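Local coordinates for protein fiber (Human adenovirus 35, PDB 2QLK) that forms the trimeric knob at the tip of the viral fibre, which binds the host receptor CD46 and so probably attaches the virus to cells, at residues Q77-S90 with I171-L185. Residues are numbered along the deposited sequence; the frame is centred on the assembly and turned at random.
Sequences QKTANIQLRLYFDS and ISSNVAYAIQFEWNL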
# COMPACT_ATOMS: atom_id res chain seq x y z
N GLN A 77 20.46 -11.09 -16.20
CA GLN A 77 19.68 -12.22 -16.71
C GLN A 77 18.20 -11.83 -16.69
O GLN A 77 17.78 -11.02 -15.87
CB GLN A 77 19.91 -13.45 -15.84
CG GLN A 77 19.66 -13.19 -14.37
CD GLN A 77 20.54 -14.02 -13.45
OE1 GLN A 77 21.73 -14.19 -13.71
NE2 GLN A 77 19.95 -14.54 -12.37
N LYS A 78 17.41 -12.41 -17.59
CA LYS A 78 15.99 -12.10 -17.67
C LYS A 78 15.19 -12.63 -16.48
O LYS A 78 14.06 -12.21 -16.24
CB LYS A 78 15.41 -12.65 -18.97
CG LYS A 78 15.71 -14.13 -19.18
CD LYS A 78 14.88 -14.72 -20.32
CE LYS A 78 13.40 -14.83 -19.94
NZ LYS A 78 12.57 -15.41 -21.03
N THR A 79 15.78 -13.56 -15.73
CA THR A 79 15.11 -14.15 -14.59
C THR A 79 15.99 -14.12 -13.35
O THR A 79 17.21 -14.26 -13.44
CB THR A 79 14.71 -15.60 -14.90
OG1 THR A 79 13.84 -16.08 -13.87
CG2 THR A 79 15.96 -16.49 -14.96
N ALA A 80 15.39 -13.92 -12.19
CA ALA A 80 16.18 -13.90 -10.96
C ALA A 80 15.27 -14.04 -9.75
O ALA A 80 14.08 -13.73 -9.82
CB ALA A 80 16.96 -12.60 -10.87
N ASN A 81 15.83 -14.51 -8.66
CA ASN A 81 15.06 -14.71 -7.45
C ASN A 81 15.97 -14.41 -6.28
O ASN A 81 17.13 -14.83 -6.24
CB ASN A 81 14.55 -16.14 -7.37
CG ASN A 81 13.74 -16.39 -6.12
OD1 ASN A 81 12.57 -16.02 -6.04
ND2 ASN A 81 14.36 -17.02 -5.13
N ILE A 82 15.44 -13.66 -5.33
CA ILE A 82 16.16 -13.29 -4.15
C ILE A 82 15.23 -13.61 -3.00
O ILE A 82 14.04 -13.28 -3.05
CB ILE A 82 16.47 -11.82 -4.16
CG1 ILE A 82 17.44 -11.53 -5.32
CG2 ILE A 82 16.97 -11.38 -2.77
CD1 ILE A 82 17.75 -10.06 -5.54
N GLN A 83 15.76 -14.29 -2.00
CA GLN A 83 14.97 -14.66 -0.84
C GLN A 83 15.69 -14.26 0.43
O GLN A 83 16.90 -14.43 0.55
CB GLN A 83 14.73 -16.17 -0.83
CG GLN A 83 13.77 -16.61 0.28
CD GLN A 83 13.61 -18.11 0.35
OE1 GLN A 83 14.45 -18.82 0.90
NE2 GLN A 83 12.51 -18.62 -0.23
N LEU A 84 14.96 -13.73 1.39
CA LEU A 84 15.56 -13.32 2.65
C LEU A 84 14.63 -13.83 3.73
O LEU A 84 13.46 -13.44 3.79
CB LEU A 84 15.68 -11.79 2.71
CG LEU A 84 17.01 -11.02 2.57
CD1 LEU A 84 18.20 -11.93 2.22
CD2 LEU A 84 16.83 -9.91 1.56
N ARG A 85 15.15 -14.70 4.59
CA ARG A 85 14.35 -15.26 5.67
C ARG A 85 14.73 -14.70 7.04
O ARG A 85 15.91 -14.66 7.42
CB ARG A 85 14.53 -16.77 5.72
CG ARG A 85 14.22 -17.50 4.43
CD ARG A 85 14.88 -18.87 4.47
NE ARG A 85 16.32 -18.74 4.73
CZ ARG A 85 17.08 -19.66 5.30
NH1 ARG A 85 16.57 -20.83 5.69
NH2 ARG A 85 18.38 -19.42 5.50
N LEU A 86 13.72 -14.27 7.79
CA LEU A 86 13.93 -13.76 9.12
C LEU A 86 13.24 -14.72 10.09
O LEU A 86 12.07 -15.02 9.93
CB LEU A 86 13.32 -12.37 9.29
CG LEU A 86 13.68 -11.23 8.34
CD1 LEU A 86 13.65 -9.90 9.11
CD2 LEU A 86 15.01 -11.44 7.73
N TYR A 87 13.99 -15.22 11.08
CA TYR A 87 13.39 -16.12 12.06
C TYR A 87 13.52 -15.43 13.42
O TYR A 87 14.58 -14.88 13.74
CB TYR A 87 14.09 -17.47 12.06
CG TYR A 87 14.00 -18.24 10.75
CD1 TYR A 87 12.78 -18.71 10.28
CD2 TYR A 87 15.14 -18.50 9.99
CE1 TYR A 87 12.70 -19.44 9.08
CE2 TYR A 87 15.08 -19.23 8.79
CZ TYR A 87 13.85 -19.69 8.35
OH TYR A 87 13.79 -20.43 7.18
N PHE A 88 12.45 -15.46 14.20
CA PHE A 88 12.43 -14.80 15.51
C PHE A 88 12.10 -15.76 16.64
O PHE A 88 11.41 -16.76 16.44
CB PHE A 88 11.37 -13.71 15.53
CG PHE A 88 11.59 -12.64 14.50
CD1 PHE A 88 11.07 -12.79 13.21
CD2 PHE A 88 12.31 -11.49 14.82
CE1 PHE A 88 11.28 -11.80 12.24
CE2 PHE A 88 12.52 -10.50 13.88
CZ PHE A 88 12.00 -10.66 12.58
N ASP A 89 12.58 -15.44 17.84
CA ASP A 89 12.30 -16.26 19.00
C ASP A 89 11.04 -15.71 19.68
O ASP A 89 10.46 -14.72 19.23
CB ASP A 89 13.49 -16.28 19.97
CG ASP A 89 13.84 -14.92 20.52
OD1 ASP A 89 12.95 -14.25 21.09
OD2 ASP A 89 15.01 -14.51 20.39
N SER A 90 10.64 -16.37 20.76
CA SER A 90 9.45 -16.03 21.53
C SER A 90 9.42 -14.58 22.00
O SER A 90 8.35 -13.98 22.09
CB SER A 90 9.34 -16.97 22.74
OG SER A 90 8.17 -16.71 23.49
N ILE A 171 11.72 -23.04 10.36
CA ILE A 171 12.97 -23.73 10.04
C ILE A 171 13.35 -24.79 11.07
O ILE A 171 13.53 -25.96 10.74
CB ILE A 171 14.14 -22.74 9.92
CG1 ILE A 171 15.45 -23.51 9.73
CG2 ILE A 171 14.22 -21.86 11.15
CD1 ILE A 171 16.69 -22.63 9.75
N SER A 172 13.47 -24.36 12.33
CA SER A 172 13.86 -25.29 13.38
C SER A 172 13.84 -24.65 14.77
O SER A 172 12.91 -23.94 15.15
CB SER A 172 15.26 -25.82 13.11
OG SER A 172 16.21 -24.76 13.14
N SER A 173 14.91 -24.95 15.51
CA SER A 173 15.13 -24.47 16.86
C SER A 173 13.86 -24.05 17.61
O SER A 173 12.83 -24.73 17.56
CB SER A 173 16.11 -23.29 16.84
OG SER A 173 15.58 -22.18 16.15
N ASN A 174 13.98 -22.93 18.31
CA ASN A 174 12.89 -22.35 19.07
C ASN A 174 12.37 -21.13 18.30
O ASN A 174 12.17 -20.06 18.86
CB ASN A 174 13.39 -21.94 20.47
CG ASN A 174 12.37 -22.21 21.58
OD1 ASN A 174 12.66 -22.02 22.76
ND2 ASN A 174 11.18 -22.65 21.19
N VAL A 175 12.20 -21.31 16.98
CA VAL A 175 11.68 -20.25 16.12
C VAL A 175 10.22 -19.98 16.52
O VAL A 175 9.36 -20.84 16.35
CB VAL A 175 11.68 -20.68 14.62
CG1 VAL A 175 11.05 -19.59 13.77
CG2 VAL A 175 13.09 -20.97 14.15
N ALA A 176 9.94 -18.82 17.08
CA ALA A 176 8.59 -18.48 17.49
C ALA A 176 7.82 -17.74 16.38
O ALA A 176 6.58 -17.75 16.37
CB ALA A 176 8.63 -17.61 18.73
N TYR A 177 8.56 -17.08 15.48
CA TYR A 177 7.96 -16.31 14.38
C TYR A 177 8.87 -16.32 13.16
O TYR A 177 10.07 -16.55 13.29
CB TYR A 177 7.74 -14.86 14.80
CG TYR A 177 6.95 -14.73 16.06
CD1 TYR A 177 5.57 -14.87 16.05
CD2 TYR A 177 7.59 -14.51 17.28
CE1 TYR A 177 4.83 -14.79 17.22
CE2 TYR A 177 6.86 -14.43 18.47
CZ TYR A 177 5.49 -14.57 18.43
OH TYR A 177 4.75 -14.48 19.58
N ALA A 178 8.30 -16.06 11.98
CA ALA A 178 9.08 -16.02 10.75
C ALA A 178 8.49 -15.02 9.75
O ALA A 178 7.27 -14.87 9.64
CB ALA A 178 9.17 -17.41 10.11
N ILE A 179 9.37 -14.33 9.04
CA ILE A 179 9.02 -13.37 8.01
C ILE A 179 10.03 -13.65 6.90
O ILE A 179 11.25 -13.54 7.12
CB ILE A 179 9.21 -11.92 8.47
CG1 ILE A 179 8.30 -11.64 9.67
CG2 ILE A 179 8.90 -10.96 7.30
CD1 ILE A 179 8.33 -10.18 10.12
N GLN A 180 9.52 -14.06 5.75
CA GLN A 180 10.33 -14.36 4.58
C GLN A 180 9.98 -13.42 3.43
O GLN A 180 8.80 -13.30 3.08
CB GLN A 180 10.10 -15.79 4.11
CG GLN A 180 11.03 -16.18 2.98
CD GLN A 180 10.80 -17.61 2.48
OE1 GLN A 180 9.91 -17.87 1.66
NE2 GLN A 180 11.60 -18.54 2.97
N PHE A 181 10.99 -12.79 2.84
CA PHE A 181 10.75 -11.86 1.73
C PHE A 181 11.29 -12.52 0.49
O PHE A 181 12.37 -13.13 0.52
CB PHE A 181 11.54 -10.55 1.93
CG PHE A 181 11.09 -9.72 3.10
CD1 PHE A 181 9.96 -8.88 2.99
CD2 PHE A 181 11.75 -9.79 4.31
CE1 PHE A 181 9.51 -8.13 4.10
CE2 PHE A 181 11.31 -9.05 5.43
CZ PHE A 181 10.19 -8.22 5.32
N GLU A 182 10.56 -12.42 -0.61
CA GLU A 182 11.07 -12.96 -1.84
C GLU A 182 10.75 -12.05 -3.03
O GLU A 182 9.60 -11.65 -3.21
CB GLU A 182 10.53 -14.37 -2.07
CG GLU A 182 11.15 -15.03 -3.28
CD GLU A 182 10.90 -16.53 -3.32
OE1 GLU A 182 11.52 -17.25 -2.50
OE2 GLU A 182 10.09 -16.97 -4.16
N TRP A 183 11.77 -11.68 -3.79
CA TRP A 183 11.60 -10.84 -4.99
C TRP A 183 11.91 -11.71 -6.20
O TRP A 183 12.87 -12.46 -6.21
CB TRP A 183 12.59 -9.68 -5.02
CG TRP A 183 12.36 -8.64 -3.97
CD1 TRP A 183 11.70 -7.47 -4.12
CD2 TRP A 183 12.84 -8.67 -2.62
NE1 TRP A 183 11.73 -6.74 -2.94
CE2 TRP A 183 12.43 -7.46 -2.00
CE3 TRP A 183 13.58 -9.61 -1.87
CZ2 TRP A 183 12.74 -7.15 -0.67
CZ3 TRP A 183 13.89 -9.30 -0.55
CH2 TRP A 183 13.47 -8.08 0.04
N ASN A 184 11.10 -11.57 -7.24
CA ASN A 184 11.27 -12.37 -8.42
C ASN A 184 11.22 -11.50 -9.67
O ASN A 184 10.27 -10.72 -9.89
CB ASN A 184 10.18 -13.43 -8.49
CG ASN A 184 10.33 -14.33 -9.70
OD1 ASN A 184 11.18 -15.23 -9.73
ND2 ASN A 184 9.52 -14.08 -10.73
N LEU A 185 12.24 -11.62 -10.49
CA LEU A 185 12.30 -10.90 -11.75
C LEU A 185 12.00 -11.91 -12.86
O LEU A 185 12.65 -12.95 -12.96
CB LEU A 185 13.70 -10.32 -11.99
CG LEU A 185 13.83 -9.88 -13.46
CD1 LEU A 185 13.00 -8.59 -13.74
CD2 LEU A 185 15.29 -9.66 -13.81
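Phe88 O takes two backbone donors: Ala176 N at 2.6 Å, in the carbonyl plane, and Tyr177 N at 3.0 Å, from well above it. With Ala176 and Tyr177 both facing Phe88, this is a classic beta bulge. From there strands 79-88 and 177-185 run antiparallel, laddered by backbone bonds as far as Ala80 and Leu185. They are neighbours in one sheet of the knob's antiparallel beta-sandwich, 79-88 at its edge within the chain. Ile82, Leu84, Leu86, Phe181 and Trp183 point inward, against residues of strands 45-54 and 57-66 in the other sheet. On this same face Leu84 CD2 reaches Trp183 CZ3 at 3.7 Å, and nearer the bulge Phe88 CE1 lies against Ile179 CG1.

The other face is polar from Asn81 to Arg85 and turns apolar round Tyr87. Gln83, extended with CG anti to N (chi1 -173°), brings NE2 to Glu182 OE1 at 2.8 Å, nearly along the C-O axis though bent at the hydrogen (137°). The Gln83 amide also stacks on that of Gln180, their planes 18° apart, and Gln180 NE2 packs against Arg85 CG. The Arg85 guanidinium goes to a salt bridge with Asp100, and its NH1 makes a weak bond to Tyr87 OH. Over one face of the Tyr87 ring sits Ile171, its CG2 3.3 Å from the centroid in a CH-pi contact, a distance made less certain by loop disorder; Val175 CG1 and Ala178 CB both approach Tyr87 CD1.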